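Local coordinates for protein TSSL1 (Pseudomonas aeruginosa, PDB 4B62) that probably binds peptidoglycan through this OmpA-like domain and so anchors the type VI secretion system to the bacterial cell wall, at residues A[45-50]-A[145-150]; A[61-66]-A[108-113]; A[102-107]-A[121-126]. One frame throughout, in Å; residues are numbered along the deposited sequence.

In the fold
Interactions 2 and 3 share helix 96-115: its 108-113 turns meet helix 60-72, while its 102-107 turns lie against edge strand 121-125. Interaction 1 instead joins the loop after strand 37-43 to strand 146-152, near the middle of the sheet. Chemistry follows place. Interaction 2 is buried and has no hydrogen bond across it: leucine and isoleucine methyls meet one another and a backbone carbonyl. Interaction 3 is partly buried, alanines touching between helix and strand and a glutamine working through water at the sheet edge. Interaction 1 runs from a salt bridge at the surface, D45 to R145, inward to L47 and V147. L47 also packs on L63, and V107 on both F48 and I149, so the three contacts meet in one core.

Interaction 1 (A[45-50]-A[145-150]); sequences DELFAS and RRVEIT. With EDO (1,2-ethanediol), chain B.
D45 and R145 meet at the surface end of this contact in a salt bridge made by single atoms: R145 NH2 donates to D45 OD1 over 3.1 Å, nearly straight at 167°. The bond uses the syn lone pair of OD1 and arrives at the guanidinium edge, in its plane, although the carboxylate is turned 58° from that plane. A water closes the triangle, accepting from R145 NE at 2.9 Å and donating to D45 OD1 at 3.1 Å. The bend of the arginine at chi3 (-56°) carries the guanidinium round toward D45, while NH1 forms a salt bridge with D84, so all three nitrogens are engaged. D45 is deposited in two conformers, and its half of the bridge may therefore be held only part of the time.

Deeper in, L47 CD1 rests against V147 CG2 at 4.1 Å, the two side chains crossing at about a right angle; branched hydrocarbon suits this dry position. L47 CB also lies over the centre of the F48 ring, 3.7 Å above its plane. On the other side of the strand, R146 grips E148 side-on, NE and NH2 both reaching OE2, the NE bond being 2.9 Å. Further along, T150 OG1 hydrogen-bonds O1 of an ethanediol, probably from the crystallisation liquor.

R145 is the first residue beyond helix 138-144, and its backbone pairs with G44. Strand 146-152 then runs between strands 37-43 and 77-82, V147 bonding to I42, R146 to H82, while F48 and I149 both reach V107 of helix 96-115.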
ATOM      1  N   ASP A  45      -1.974  -8.297  -4.038  0.50  9.69           N
ATOM      2  CA  ASP A  45      -2.736  -9.528  -3.818  0.50 10.31           C
ATOM      3  C   ASP A  45      -3.288  -9.632  -2.395  0.50 10.06           C
ATOM      4  O   ASP A  45      -4.219 -10.395  -2.160  0.50 11.34           O
ATOM      5  CB  ASP A  45      -1.890 -10.786  -4.081  0.50 12.71           C
ATOM      6  CG  ASP A  45      -1.201 -10.782  -5.438  0.50 14.90           C
ATOM      7  OD1 ASP A  45      -1.812 -10.386  -6.452  0.50 15.57           O
ATOM      8  OD2 ASP A  45      -0.024 -11.199  -5.483  0.50 18.03           O
ATOM      9  N   GLU A  46      -2.706  -8.908  -1.441  1.00  9.82           N
ATOM     10  CA  GLU A  46      -3.181  -8.924  -0.055  1.00  9.35           C
ATOM     11  C   GLU A  46      -4.398  -8.035   0.182  1.00  8.84           C
ATOM     12  O   GLU A  46      -4.974  -8.106   1.264  1.00 10.38           O
ATOM     13  CB  GLU A  46      -2.068  -8.515   0.918  1.00 10.37           C
ATOM     14  CG  GLU A  46      -0.829  -9.397   0.866  1.00 12.20           C
ATOM     15  CD  GLU A  46      -1.069 -10.839   1.257  1.00 12.11           C
ATOM     16  OE1 GLU A  46      -2.105 -11.136   1.891  1.00 12.86           O
ATOM     17  OE2 GLU A  46      -0.199 -11.668   0.920  1.00 16.94           O
ATOM     18  N   LEU A  47      -4.756  -7.204  -0.807  1.00  8.95           N
ATOM     19  CA  LEU A  47      -5.808  -6.192  -0.660  1.00  9.63           C
ATOM     20  C   LEU A  47      -6.904  -6.258  -1.703  1.00  9.55           C
ATOM     21  O   LEU A  47      -8.071  -6.065  -1.370  1.00 11.42           O
ATOM     22  CB  LEU A  47      -5.179  -4.801  -0.705  1.00 10.07           C
ATOM     23  CG  LEU A  47      -4.296  -4.470   0.500  1.00 10.94           C
ATOM     24  CD1 LEU A  47      -3.539  -3.185   0.203  1.00 12.79           C
ATOM     25  CD2 LEU A  47      -5.070  -4.356   1.809  1.00 10.79           C
ATOM     26  N   PHE A  48      -6.517  -6.485  -2.959  1.00  9.87           N
ATOM     27  CA  PHE A  48      -7.385  -6.271  -4.109  1.00 10.56           C
ATOM     28  C   PHE A  48      -7.544  -7.561  -4.903  1.00 11.66           C
ATOM     29  O   PHE A  48      -6.595  -8.334  -5.040  1.00 12.17           O
ATOM     30  CB  PHE A  48      -6.766  -5.253  -5.089  1.00 11.71           C
ATOM     31  CG  PHE A  48      -6.245  -3.981  -4.457  1.00 11.08           C
ATOM     32  CD1 PHE A  48      -7.101  -2.995  -4.016  1.00 13.16           C
ATOM     33  CD2 PHE A  48      -4.871  -3.781  -4.311  1.00 11.09           C
ATOM     34  CE1 PHE A  48      -6.611  -1.844  -3.439  1.00 12.99           C
ATOM     35  CE2 PHE A  48      -4.389  -2.630  -3.734  1.00 11.21           C
ATOM     36  CZ  PHE A  48      -5.263  -1.666  -3.302  1.00 12.60           C
ATOM     37  N   ALA A  49      -8.719  -7.757  -5.497  1.00 13.93           N
ATOM     38  CA  ALA A  49      -8.856  -8.785  -6.526  1.00 14.77           C
ATOM     39  C   ALA A  49      -8.012  -8.379  -7.736  1.00 15.22           C
ATOM     40  O   ALA A  49      -7.657  -7.193  -7.919  1.00 14.17           O
ATOM     41  CB  ALA A  49     -10.310  -8.972  -6.928  1.00 15.84           C
ATOM     42  N   SER A  50      -7.662  -9.369  -8.542  1.00 16.57           N
ATOM     43  CA  SER A  50      -6.920  -9.139  -9.765  1.00 16.91           C
ATOM     44  C   SER A  50      -7.576  -8.026 -10.582  1.00 17.66           C
ATOM     45  O   SER A  50      -8.793  -8.002 -10.760  1.00 18.10           O
ATOM     46  CB  SER A  50      -6.848 -10.432 -10.578  1.00 21.02           C
ATOM     47  OG  SER A  50      -6.043 -10.258 -11.719  1.00 23.71           O
ATOM     48  N   ARG A 145       3.479  -5.532  -8.041  1.00  8.61           N
ATOM     49  CA  ARG A 145       2.124  -5.019  -7.823  1.00  8.84           C
ATOM     50  C   ARG A 145       1.944  -4.831  -6.324  1.00  8.64           C
ATOM     51  O   ARG A 145       1.853  -5.805  -5.575  1.00  9.52           O
ATOM     52  CB  ARG A 145       1.053  -5.989  -8.350  1.00  9.41           C
ATOM     53  CG  ARG A 145       1.125  -6.322  -9.820  1.00  9.68           C
ATOM     54  CD  ARG A 145      -0.093  -7.066 -10.315  1.00 10.56           C
ATOM     55  NE  ARG A 145      -0.365  -8.298  -9.585  1.00 11.27           N
ATOM     56  CZ  ARG A 145       0.137  -9.492  -9.877  1.00 11.81           C
ATOM     57  NH1 ARG A 145       0.969  -9.661 -10.885  1.00 12.59           N
ATOM     58  NH2 ARG A 145      -0.203 -10.533  -9.129  1.00 12.71           N
ATOM     59  N   ARG A 146       1.912  -3.582  -5.866  1.00  8.21           N
ATOM     60  CA  ARG A 146       1.995  -3.316  -4.444  1.00  8.82           C
ATOM     61  C   ARG A 146       1.622  -1.875  -4.158  1.00  8.45           C
ATOM     62  O   ARG A 146       1.615  -1.023  -5.063  1.00  9.16           O
ATOM     63  CB  ARG A 146       3.427  -3.561  -3.936  1.00  8.74           C
ATOM     64  CG  ARG A 146       4.413  -2.469  -4.340  1.00  9.05           C
ATOM     65  CD  ARG A 146       5.846  -2.913  -4.210  1.00  7.88           C
ATOM     66  NE  ARG A 146       6.780  -1.811  -4.391  1.00  8.30           N
ATOM     67  CZ  ARG A 146       7.237  -1.363  -5.558  1.00  8.29           C
ATOM     68  NH1 ARG A 146       6.918  -1.931  -6.721  1.00  9.39           N
ATOM     69  NH2 ARG A 146       8.084  -0.326  -5.538  1.00  8.88           N
ATOM     70  N   VAL A 147       1.344  -1.609  -2.887  1.00  8.38           N
ATOM     71  CA  VAL A 147       1.371  -0.248  -2.376  1.00  8.53           C
ATOM     72  C   VAL A 147       2.493  -0.143  -1.340  1.00  8.21           C
ATOM     73  O   VAL A 147       2.817  -1.117  -0.644  1.00  9.27           O
ATOM     74  CB  VAL A 147       0.022   0.217  -1.758  1.00  9.40           C
ATOM     75  CG1 VAL A 147      -1.050   0.253  -2.833  1.00 10.33           C
ATOM     76  CG2 VAL A 147      -0.413  -0.651  -0.595  1.00 10.43           C
ATOM     77  N   GLU A 148       3.094   1.047  -1.273  1.00  8.15           N
ATOM     78  CA  GLU A 148       4.030   1.390  -0.226  1.00  8.41           C
ATOM     79  C   GLU A 148       3.417   2.535   0.551  1.00  8.44           C
ATOM     80  O   GLU A 148       3.150   3.604  -0.007  1.00  9.52           O
ATOM     81  CB  GLU A 148       5.403   1.762  -0.800  1.00  8.92           C
ATOM     82  CG  GLU A 148       6.108   0.591  -1.470  1.00  9.05           C
ATOM     83  CD  GLU A 148       7.548   0.872  -1.906  1.00  9.46           C
ATOM     84  OE1 GLU A 148       8.095   1.951  -1.551  1.00 11.13           O
ATOM     85  OE2 GLU A 148       8.127  -0.006  -2.604  1.00  9.92           O
ATOM     86  N   ILE A 149       3.191   2.299   1.836  1.00  8.17           N
ATOM     87  CA  ILE A 149       2.567   3.270   2.720  1.00  8.30           C
ATOM     88  C   ILE A 149       3.676   3.851   3.612  1.00  9.16           C
ATOM     89  O   ILE A 149       4.233   3.153   4.456  1.00  9.62           O
ATOM     90  CB  ILE A 149       1.482   2.619   3.595  1.00  9.63           C
ATOM     91  CG1 ILE A 149       0.407   1.975   2.718  1.00 10.15           C
ATOM     92  CG2 ILE A 149       0.846   3.637   4.533  1.00 10.11           C
ATOM     93  CD1 ILE A 149      -0.534   1.048   3.463  1.00 11.03           C
ATOM     94  N   THR A 150       4.011   5.119   3.400  1.00 10.52           N
ATOM     95  CA  THR A 150       5.080   5.765   4.136  1.00 10.41           C
ATOM     96  C   THR A 150       4.469   6.687   5.170  1.00  9.86           C
ATOM     97  O   THR A 150       3.700   7.577   4.820  1.00 11.65           O
ATOM     98  CB  THR A 150       5.972   6.580   3.183  1.00 10.19           C
ATOM     99  OG1 THR A 150       6.646   5.692   2.286  1.00 11.77           O
ATOM    100  CG2 THR A 150       7.009   7.380   3.943  1.00 11.60           C
TER
HETATM  101  C1  EDO B1447       9.081   5.644   0.143  1.00 16.91           C
HETATM  102  O1  EDO B1447       9.196   6.281   1.429  1.00 13.45           O
HETATM  103  C2  EDO B1447      10.433   5.298  -0.481  1.00 16.63           C
HETATM  104  O2  EDO B1447      11.162   4.389   0.359  1.00 16.26           O
HETATM  105  O   HOH W   1      -1.910  -7.434  -7.294  1.00 13.87           O

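Interaction 2 (A[61-66]-A[108-113]); sequences PLLLRI and ADLLGA
L111 reaches from helix 96-115 to the backbone of L63 on helix 60-72, and its side chain can be followed outward atom by atom. CB is still on the strand side, where F121 CE2 lies 3.5 Å from L111 CB. With CG beside the backbone N and anti to the carbonyl carbon (chi1 -68°), the chain then swings toward the other helix and forks. CD1 stays close to its own helix, L111 CD1 lying 3.9 Å from V107 CG1 one turn back. CD2 makes the crossing: L111 CD2 sits 3.6 Å from the carbonyl oxygen L63 O, a van der Waals contact of methyl and backbone, and looser, 4.4 Å, from I66 CG2. I66 is deposited in two conformers, so that last touch is the less certain.

The short helical segments approach to 10.0 Å at a signed crossing angle of -57°, a spacing that long aliphatic side chains bridge well. Helices 60-72 and 96-115 are the two long helices of this OmpA-like alpha/beta domain. The strand between them in sequence, 77-82, belongs to the mixed sheet on which they pack.

Beside L111, nearer the surface, the second leucine pair meets methyl to methyl, L63 CD1 to L110 CD1 at 4.0 Å, the side chains crossing at about a right angle. L63 points at the opposite helix and is buried, whereas L110 remains partly exposed and also leans on V55 of a loop. Behind them L63 packs on L47, I66 on I42 of strand 37-43, and L111 on A67 and L70 of the facing helix.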
ATOM      1  N   PRO A  61      -9.645  -5.806   7.154  1.00 11.29           N
ATOM      2  CA  PRO A  61      -9.027  -5.767   8.479  1.00 12.07           C
ATOM      3  C   PRO A  61      -7.511  -5.514   8.449  1.00 11.81           C
ATOM      4  O   PRO A  61      -6.976  -4.942   9.384  1.00 12.17           O
ATOM      5  CB  PRO A  61      -9.362  -7.132   9.051  1.00 13.17           C
ATOM      6  CG  PRO A  61     -10.657  -7.502   8.398  1.00 12.88           C
ATOM      7  CD  PRO A  61     -10.493  -7.003   6.984  1.00 11.74           C
ATOM      8  N   LEU A  62      -6.829  -5.919   7.375  1.00 11.26           N
ATOM      9  CA  LEU A  62      -5.401  -5.620   7.252  1.00 11.32           C
ATOM     10  C   LEU A  62      -5.172  -4.108   7.238  1.00 11.33           C
ATOM     11  O   LEU A  62      -4.314  -3.587   7.967  1.00 12.59           O
ATOM     12  CB  LEU A  62      -4.807  -6.279   6.007  1.00 11.61           C
ATOM     13  CG  LEU A  62      -3.360  -5.914   5.652  1.00 12.15           C
ATOM     14  CD1 LEU A  62      -2.414  -6.224   6.811  1.00 13.76           C
ATOM     15  CD2 LEU A  62      -2.912  -6.639   4.387  1.00 12.91           C
ATOM     16  N   LEU A  63      -5.942  -3.393   6.423  1.00 10.37           N
ATOM     17  CA  LEU A  63      -5.826  -1.930   6.405  1.00 11.99           C
ATOM     18  C   LEU A  63      -6.280  -1.322   7.718  1.00 10.98           C
ATOM     19  O   LEU A  63      -5.764  -0.295   8.139  1.00 12.64           O
ATOM     20  CB  LEU A  63      -6.580  -1.314   5.241  1.00 13.84           C
ATOM     21  CG  LEU A  63      -5.920  -1.429   3.883  1.00 15.84           C
ATOM     22  CD1 LEU A  63      -6.700  -0.598   2.889  1.00 17.23           C
ATOM     23  CD2 LEU A  63      -4.465  -0.958   3.905  1.00 17.13           C
ATOM     24  N   LEU A  64      -7.264  -1.931   8.372  1.00 11.62           N
ATOM     25  CA  LEU A  64      -7.669  -1.451   9.693  1.00 11.20           C
ATOM     26  C   LEU A  64      -6.513  -1.517  10.702  1.00 12.22           C
ATOM     27  O   LEU A  64      -6.323  -0.592  11.482  1.00 13.53           O
ATOM     28  CB  LEU A  64      -8.888  -2.224  10.202  1.00 11.98           C
ATOM     29  CG  LEU A  64      -9.471  -1.741  11.527  1.00 13.77           C
ATOM     30  CD1 LEU A  64      -9.867  -0.279  11.461  1.00 15.84           C
ATOM     31  CD2 LEU A  64     -10.658  -2.623  11.854  1.00 15.11           C
ATOM     32  N   ARG A  65      -5.727  -2.589  10.671  1.00 10.99           N
ATOM     33  CA  ARG A  65      -4.566  -2.699  11.568  1.00 12.53           C
ATOM     34  C   ARG A  65      -3.532  -1.618  11.270  1.00 13.09           C
ATOM     35  O   ARG A  65      -2.876  -1.097  12.193  1.00 14.22           O
ATOM     36  CB  ARG A  65      -3.940  -4.085  11.478  1.00 13.64           C
ATOM     37  CG  ARG A  65      -4.873  -5.157  12.008  1.00 13.89           C
ATOM     38  CD  ARG A  65      -4.207  -6.492  12.148  1.00 14.37           C
ATOM     39  NE  ARG A  65      -3.942  -7.147  10.881  1.00 14.91           N
ATOM     40  CZ  ARG A  65      -4.819  -7.886  10.206  1.00 15.37           C
ATOM     41  NH1 ARG A  65      -6.081  -7.990  10.619  1.00 15.76           N
ATOM     42  NH2 ARG A  65      -4.435  -8.501   9.095  1.00 15.68           N
ATOM     43  N   ILE A  66      -3.385  -1.280   9.991  1.00 12.65           N
ATOM     44  CA  ILE A  66      -2.503  -0.176   9.651  0.59 12.58           C
ATOM     45  C   ILE A  66      -3.063   1.141  10.172  1.00 12.87           C
ATOM     46  O   ILE A  66      -2.326   1.931  10.757  1.00 14.72           O
ATOM     47  CB  ILE A  66      -2.179  -0.165   8.155  0.59 13.32           C
ATOM     48  CG1 ILE A  66      -1.314  -1.386   7.867  0.59 15.17           C
ATOM     49  CG2 ILE A  66      -1.457   1.117   7.764  0.59 14.80           C
ATOM     50  CD1 ILE A  66      -1.289  -1.809   6.433  0.59 16.13           C
ATOM     51  N   ALA A 108      -5.367   5.344   0.424  1.00  9.95           N
ATOM     52  CA  ALA A 108      -5.342   6.649   1.088  1.00 10.93           C
ATOM     53  C   ALA A 108      -6.731   7.070   1.566  1.00 10.15           C
ATOM     54  O   ALA A 108      -6.897   7.574   2.682  1.00 11.49           O
ATOM     55  CB  ALA A 108      -4.745   7.709   0.171  1.00 10.92           C
ATOM     56  N   ASP A 109      -7.733   6.857   0.711  1.00 10.76           N
ATOM     57  CA  ASP A 109      -9.106   7.269   1.036  1.00 11.00           C
ATOM     58  C   ASP A 109      -9.630   6.484   2.244  1.00 11.70           C
ATOM     59  O   ASP A 109     -10.225   7.049   3.159  1.00 13.07           O
ATOM     60  CB  ASP A 109     -10.037   7.038  -0.156  1.00 11.17           C
ATOM     61  CG  ASP A 109      -9.847   8.043  -1.284  1.00 13.62           C
ATOM     62  OD1 ASP A 109      -9.105   9.035  -1.119  1.00 15.50           O
ATOM     63  OD2 ASP A 109     -10.461   7.828  -2.346  1.00 16.86           O
ATOM     64  N   LEU A 110      -9.396   5.178   2.244  1.00 11.43           N
ATOM     65  CA  LEU A 110      -9.890   4.330   3.326  1.00 11.59           C
ATOM     66  C   LEU A 110      -9.212   4.671   4.651  1.00 11.00           C
ATOM     67  O   LEU A 110      -9.862   4.752   5.707  1.00 12.60           O
ATOM     68  CB  LEU A 110      -9.686   2.852   2.983  1.00 12.20           C
ATOM     69  CG  LEU A 110     -10.604   2.306   1.889  1.00 13.50           C
ATOM     70  CD1 LEU A 110     -10.092   0.962   1.391  1.00 12.91           C
ATOM     71  CD2 LEU A 110     -12.030   2.189   2.400  1.00 15.67           C
ATOM     72  N   LEU A 111      -7.898   4.880   4.596  1.00 11.17           N
ATOM     73  CA  LEU A 111      -7.148   5.219   5.803  1.00 11.77           C
ATOM     74  C   LEU A 111      -7.553   6.598   6.328  1.00 12.39           C
ATOM     75  O   LEU A 111      -7.708   6.779   7.539  1.00 13.98           O
ATOM     76  CB  LEU A 111      -5.643   5.158   5.553  1.00 12.06           C
ATOM     77  CG  LEU A 111      -5.069   3.756   5.302  1.00 12.68           C
ATOM     78  CD1 LEU A 111      -3.592   3.875   4.974  1.00 12.42           C
ATOM     79  CD2 LEU A 111      -5.282   2.817   6.476  1.00 12.94           C
ATOM     80  N   GLY A 112      -7.718   7.556   5.424  1.00 11.93           N
ATOM     81  CA  GLY A 112      -8.196   8.894   5.805  1.00 14.05           C
ATOM     82  C   GLY A 112      -9.565   8.857   6.467  1.00 13.77           C
ATOM     83  O   GLY A 112      -9.801   9.544   7.460  1.00 15.53           O
ATOM     84  N   ALA A 113     -10.472   8.052   5.923  1.00 13.80           N
ATOM     85  CA  ALA A 113     -11.831   7.979   6.473  1.00 14.70           C
ATOM     86  C   ALA A 113     -11.847   7.334   7.863  1.00 14.69           C
ATOM     87  O   ALA A 113     -12.592   7.760   8.748  1.00 18.39           O
ATOM     88  CB  ALA A 113     -12.755   7.241   5.527  1.00 14.73           C
TER

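Interaction 3 (A[102-107]-A[121-126])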
ATOM      1  N   ALA A 102      -5.248   4.232  -8.870  1.00 10.22           N
ATOM      2  CA  ALA A 102      -6.517   3.960  -8.208  1.00  9.96           C
ATOM      3  C   ALA A 102      -6.318   3.134  -6.934  1.00  8.76           C
ATOM      4  O   ALA A 102      -6.989   3.362  -5.923  1.00 10.42           O
ATOM      5  CB  ALA A 102      -7.485   3.269  -9.154  1.00 10.93           C
ATOM      6  N   ARG A 103      -5.378   2.189  -6.985  1.00  9.64           N
ATOM      7  CA  ARG A 103      -5.060   1.384  -5.821  1.00  9.34           C
ATOM      8  C   ARG A 103      -4.482   2.233  -4.691  1.00  8.78           C
ATOM      9  O   ARG A 103      -4.897   2.119  -3.539  1.00 10.37           O
ATOM     10  CB  ARG A 103      -4.112   0.243  -6.204  1.00  9.57           C
ATOM     11  CG  ARG A 103      -4.846  -0.898  -6.887  1.00  9.71           C
ATOM     12  CD  ARG A 103      -3.931  -1.993  -7.395  1.00 10.06           C
ATOM     13  NE  ARG A 103      -4.704  -3.175  -7.746  1.00 10.27           N
ATOM     14  CZ  ARG A 103      -4.201  -4.381  -7.965  1.00 11.67           C
ATOM     15  NH1 ARG A 103      -2.888  -4.618  -7.949  1.00 12.87           N
ATOM     16  NH2 ARG A 103      -5.049  -5.378  -8.187  1.00 13.15           N
ATOM     17  N   ALA A 104      -3.527   3.103  -5.024  1.00  9.00           N
ATOM     18  CA  ALA A 104      -2.964   3.993  -4.021  1.00  9.52           C
ATOM     19  C   ALA A 104      -4.037   4.918  -3.445  1.00  8.38           C
ATOM     20  O   ALA A 104      -4.110   5.145  -2.242  1.00  9.96           O
ATOM     21  CB  ALA A 104      -1.837   4.804  -4.633  1.00  9.80           C
ATOM     22  N   GLN A 105      -4.846   5.472  -4.327  1.00  9.62           N
ATOM     23  CA  GLN A 105      -5.857   6.416  -3.876  1.00  9.99           C
ATOM     24  C   GLN A 105      -6.911   5.739  -2.985  1.00 10.06           C
ATOM     25  O   GLN A 105      -7.384   6.337  -2.015  1.00 11.17           O
ATOM     26  CB  GLN A 105      -6.545   7.099  -5.048  1.00 11.58           C
ATOM     27  CG  GLN A 105      -7.384   8.311  -4.650  1.00 14.28           C
ATOM     28  CD  GLN A 105      -6.570   9.425  -3.993  1.00 17.10           C
ATOM     29  OE1 GLN A 105      -5.652   9.983  -4.597  1.00 21.30           O
ATOM     30  NE2 GLN A 105      -6.888   9.735  -2.748  1.00 20.32           N
ATOM     31  N   GLU A 106      -7.300   4.505  -3.326  1.00 11.37           N
ATOM     32  CA  GLU A 106      -8.283   3.816  -2.505  1.00 11.20           C
ATOM     33  C   GLU A 106      -7.740   3.557  -1.090  1.00  9.75           C
ATOM     34  O   GLU A 106      -8.439   3.760  -0.080  1.00 11.22           O
ATOM     35  CB  GLU A 106      -8.743   2.529  -3.173  1.00 12.56           C
ATOM     36  CG  GLU A 106      -9.866   1.806  -2.429  1.00 13.46           C
ATOM     37  CD  GLU A 106     -11.212   2.526  -2.479  1.00 16.30           C
ATOM     38  OE1 GLU A 106     -11.392   3.480  -3.264  1.00 22.71           O
ATOM     39  OE2 GLU A 106     -12.120   2.127  -1.721  1.00 19.35           O
ATOM     40  N   VAL A 107      -6.471   3.161  -1.012  1.00  9.97           N
ATOM     41  CA  VAL A 107      -5.842   2.956   0.287  1.00  9.94           C
ATOM     42  C   VAL A 107      -5.804   4.272   1.076  1.00 10.00           C
ATOM     43  O   VAL A 107      -6.175   4.325   2.247  1.00 10.78           O
ATOM     44  CB  VAL A 107      -4.446   2.319   0.117  1.00 10.62           C
ATOM     45  CG1 VAL A 107      -3.665   2.295   1.427  1.00 11.42           C
ATOM     46  CG2 VAL A 107      -4.585   0.899  -0.401  1.00 10.97           C
ATOM     47  N   PHE A 121      -3.328  12.041   4.214  1.00 12.32           N
ATOM     48  CA  PHE A 121      -2.967  10.977   3.268  1.00 12.18           C
ATOM     49  C   PHE A 121      -3.013  11.493   1.854  1.00 13.53           C
ATOM     50  O   PHE A 121      -4.009  12.099   1.447  1.00 16.28           O
ATOM     51  CB  PHE A 121      -3.957   9.803   3.380  1.00 12.72           C
ATOM     52  CG  PHE A 121      -3.954   9.160   4.720  1.00 12.89           C
ATOM     53  CD1 PHE A 121      -4.698   9.707   5.754  1.00 13.85           C
ATOM     54  CD2 PHE A 121      -3.176   8.051   4.977  1.00 13.10           C
ATOM     55  CE1 PHE A 121      -4.652   9.160   7.017  1.00 14.54           C
ATOM     56  CE2 PHE A 121      -3.134   7.493   6.239  1.00 14.20           C
ATOM     57  CZ  PHE A 121      -3.880   8.044   7.259  1.00 14.28           C
ATOM     58  N   THR A 122      -1.949  11.256   1.103  1.00 12.85           N
ATOM     59  CA  THR A 122      -1.984  11.493  -0.320  1.00 13.51           C
ATOM     60  C   THR A 122      -1.493  10.258  -1.027  1.00 10.73           C
ATOM     61  O   THR A 122      -0.862   9.375  -0.412  1.00 12.05           O
ATOM     62  CB  THR A 122      -1.154  12.707  -0.741  1.00 15.22           C
ATOM     63  OG1 THR A 122       0.226  12.462  -0.461  1.00 15.82           O
ATOM     64  CG2 THR A 122      -1.615  13.957  -0.003  1.00 18.32           C
ATOM     65  N   ALA A 123      -1.792  10.208  -2.315  1.00 10.35           N
ATOM     66  CA  ALA A 123      -1.535   9.039  -3.138  1.00  9.43           C
ATOM     67  C   ALA A 123      -0.951   9.383  -4.490  1.00 10.21           C
ATOM     68  O   ALA A 123      -1.270  10.419  -5.066  1.00 12.19           O
ATOM     69  CB  ALA A 123      -2.822   8.260  -3.352  1.00 12.05           C
ATOM     70  N   GLU A 124      -0.097   8.489  -4.987  1.00 10.04           N
ATOM     71  CA  GLU A 124       0.446   8.621  -6.338  0.53 10.48           C
ATOM     72  C   GLU A 124       0.627   7.250  -6.970  1.00 10.30           C
ATOM     73  O   GLU A 124       1.126   6.321  -6.361  1.00 11.01           O
ATOM     74  CB  GLU A 124       1.778   9.375  -6.331  0.53 11.85           C
ATOM     75  CG  GLU A 124       2.357   9.663  -7.720  0.53 12.58           C
ATOM     76  CD  GLU A 124       3.857   9.968  -7.702  0.53 14.59           C
ATOM     77  OE1 GLU A 124       4.418  10.228  -6.629  0.53 17.18           O
ATOM     78  OE2 GLU A 124       4.496   9.880  -8.759  0.53 17.25           O
ATOM     79  N   GLY A 125       0.170   7.145  -8.207  1.00 10.85           N
ATOM     80  CA  GLY A 125       0.389   5.967  -9.019  1.00 10.14           C
ATOM     81  C   GLY A 125       1.691   6.104  -9.780  1.00 10.30           C
ATOM     82  O   GLY A 125       1.949   7.127 -10.436  1.00 12.76           O
ATOM     83  N   ARG A 126       2.512   5.067  -9.690  1.00 10.08           N
ATOM     84  CA  ARG A 126       3.834   5.052 -10.315  1.00 11.07           C
ATOM     85  C   ARG A 126       4.005   3.971 -11.360  1.00 10.22           C
ATOM     86  O   ARG A 126       5.125   3.712 -11.827  1.00 11.50           O
ATOM     87  CB  ARG A 126       4.889   4.969  -9.234  1.00 11.61           C
ATOM     88  CG  ARG A 126       4.796   6.199  -8.366  1.00 13.38           C
ATOM     89  CD  ARG A 126       6.030   6.403  -7.569  1.00 13.42           C
ATOM     90  NE  ARG A 126       5.940   7.637  -6.800  1.00 11.88           N
ATOM     91  CZ  ARG A 126       6.760   7.930  -5.802  1.00 12.57           C
ATOM     92  NH1 ARG A 126       7.695   7.060  -5.455  1.00 12.37           N
ATOM     93  NH2 ARG A 126       6.632   9.074  -5.141  1.00 13.13           N
TER
HETATM   94  O   HOH W   2      -3.796  12.120  -3.217  1.00 18.85           O
HETATM   95  O   HOH W   3      -5.869  11.792  -0.842  1.00 31.67           O
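Helix segment 102-107 runs almost antiparallel to strand 121-125 (169°), their axes only 6.6 Å apart, with Q105 and A123 closest at 5.1 Å between CA atoms. Such closeness calls for small residues, and alanines stand on both sides. A104 CB meets A123 CB at 3.8 Å, and the same methyl of A123 lies 3.5 Å from A104 O, tucked against the helix backbone. On its outer side A123 CB has Q105 OE1 at 3.5 Å.

Q105 leaves the helix alongside the strand rather than pointing at it, and its bend at chi2 (61°) brings the amide back to A123. Two waters then join this amide to the strand backbone. One accepts from A123 N at 2.9 Å and donates to Q105 OE1 at 3.1 Å; the other donates to F121 O at 3.0 Å and accepts from Q105 NE2. This suits the edge of a sheet: the outward-facing N-H of A123 and carbonyl of F121 are served by solvent held in place by a glutamine. D109 OD1, one turn further on, also takes a hydrogen bond from NE2, which is consistent with the amide orientation, NE2 toward D109 and OE1 toward A123.

E124 turns away from the helix and pairs with R126, although E124 is deposited in two conformers; R126 NH1 forms a further salt bridge with E130. T122, E124 and R126 hydrogen-bond through the backbone to strand 77-82, the parallel neighbour. Strand 77-82, helix 96-115 and strand 121-125 thus form a beta-alpha-beta crossover, with A104 also packing on V79 and F121 packing against A108 and L111.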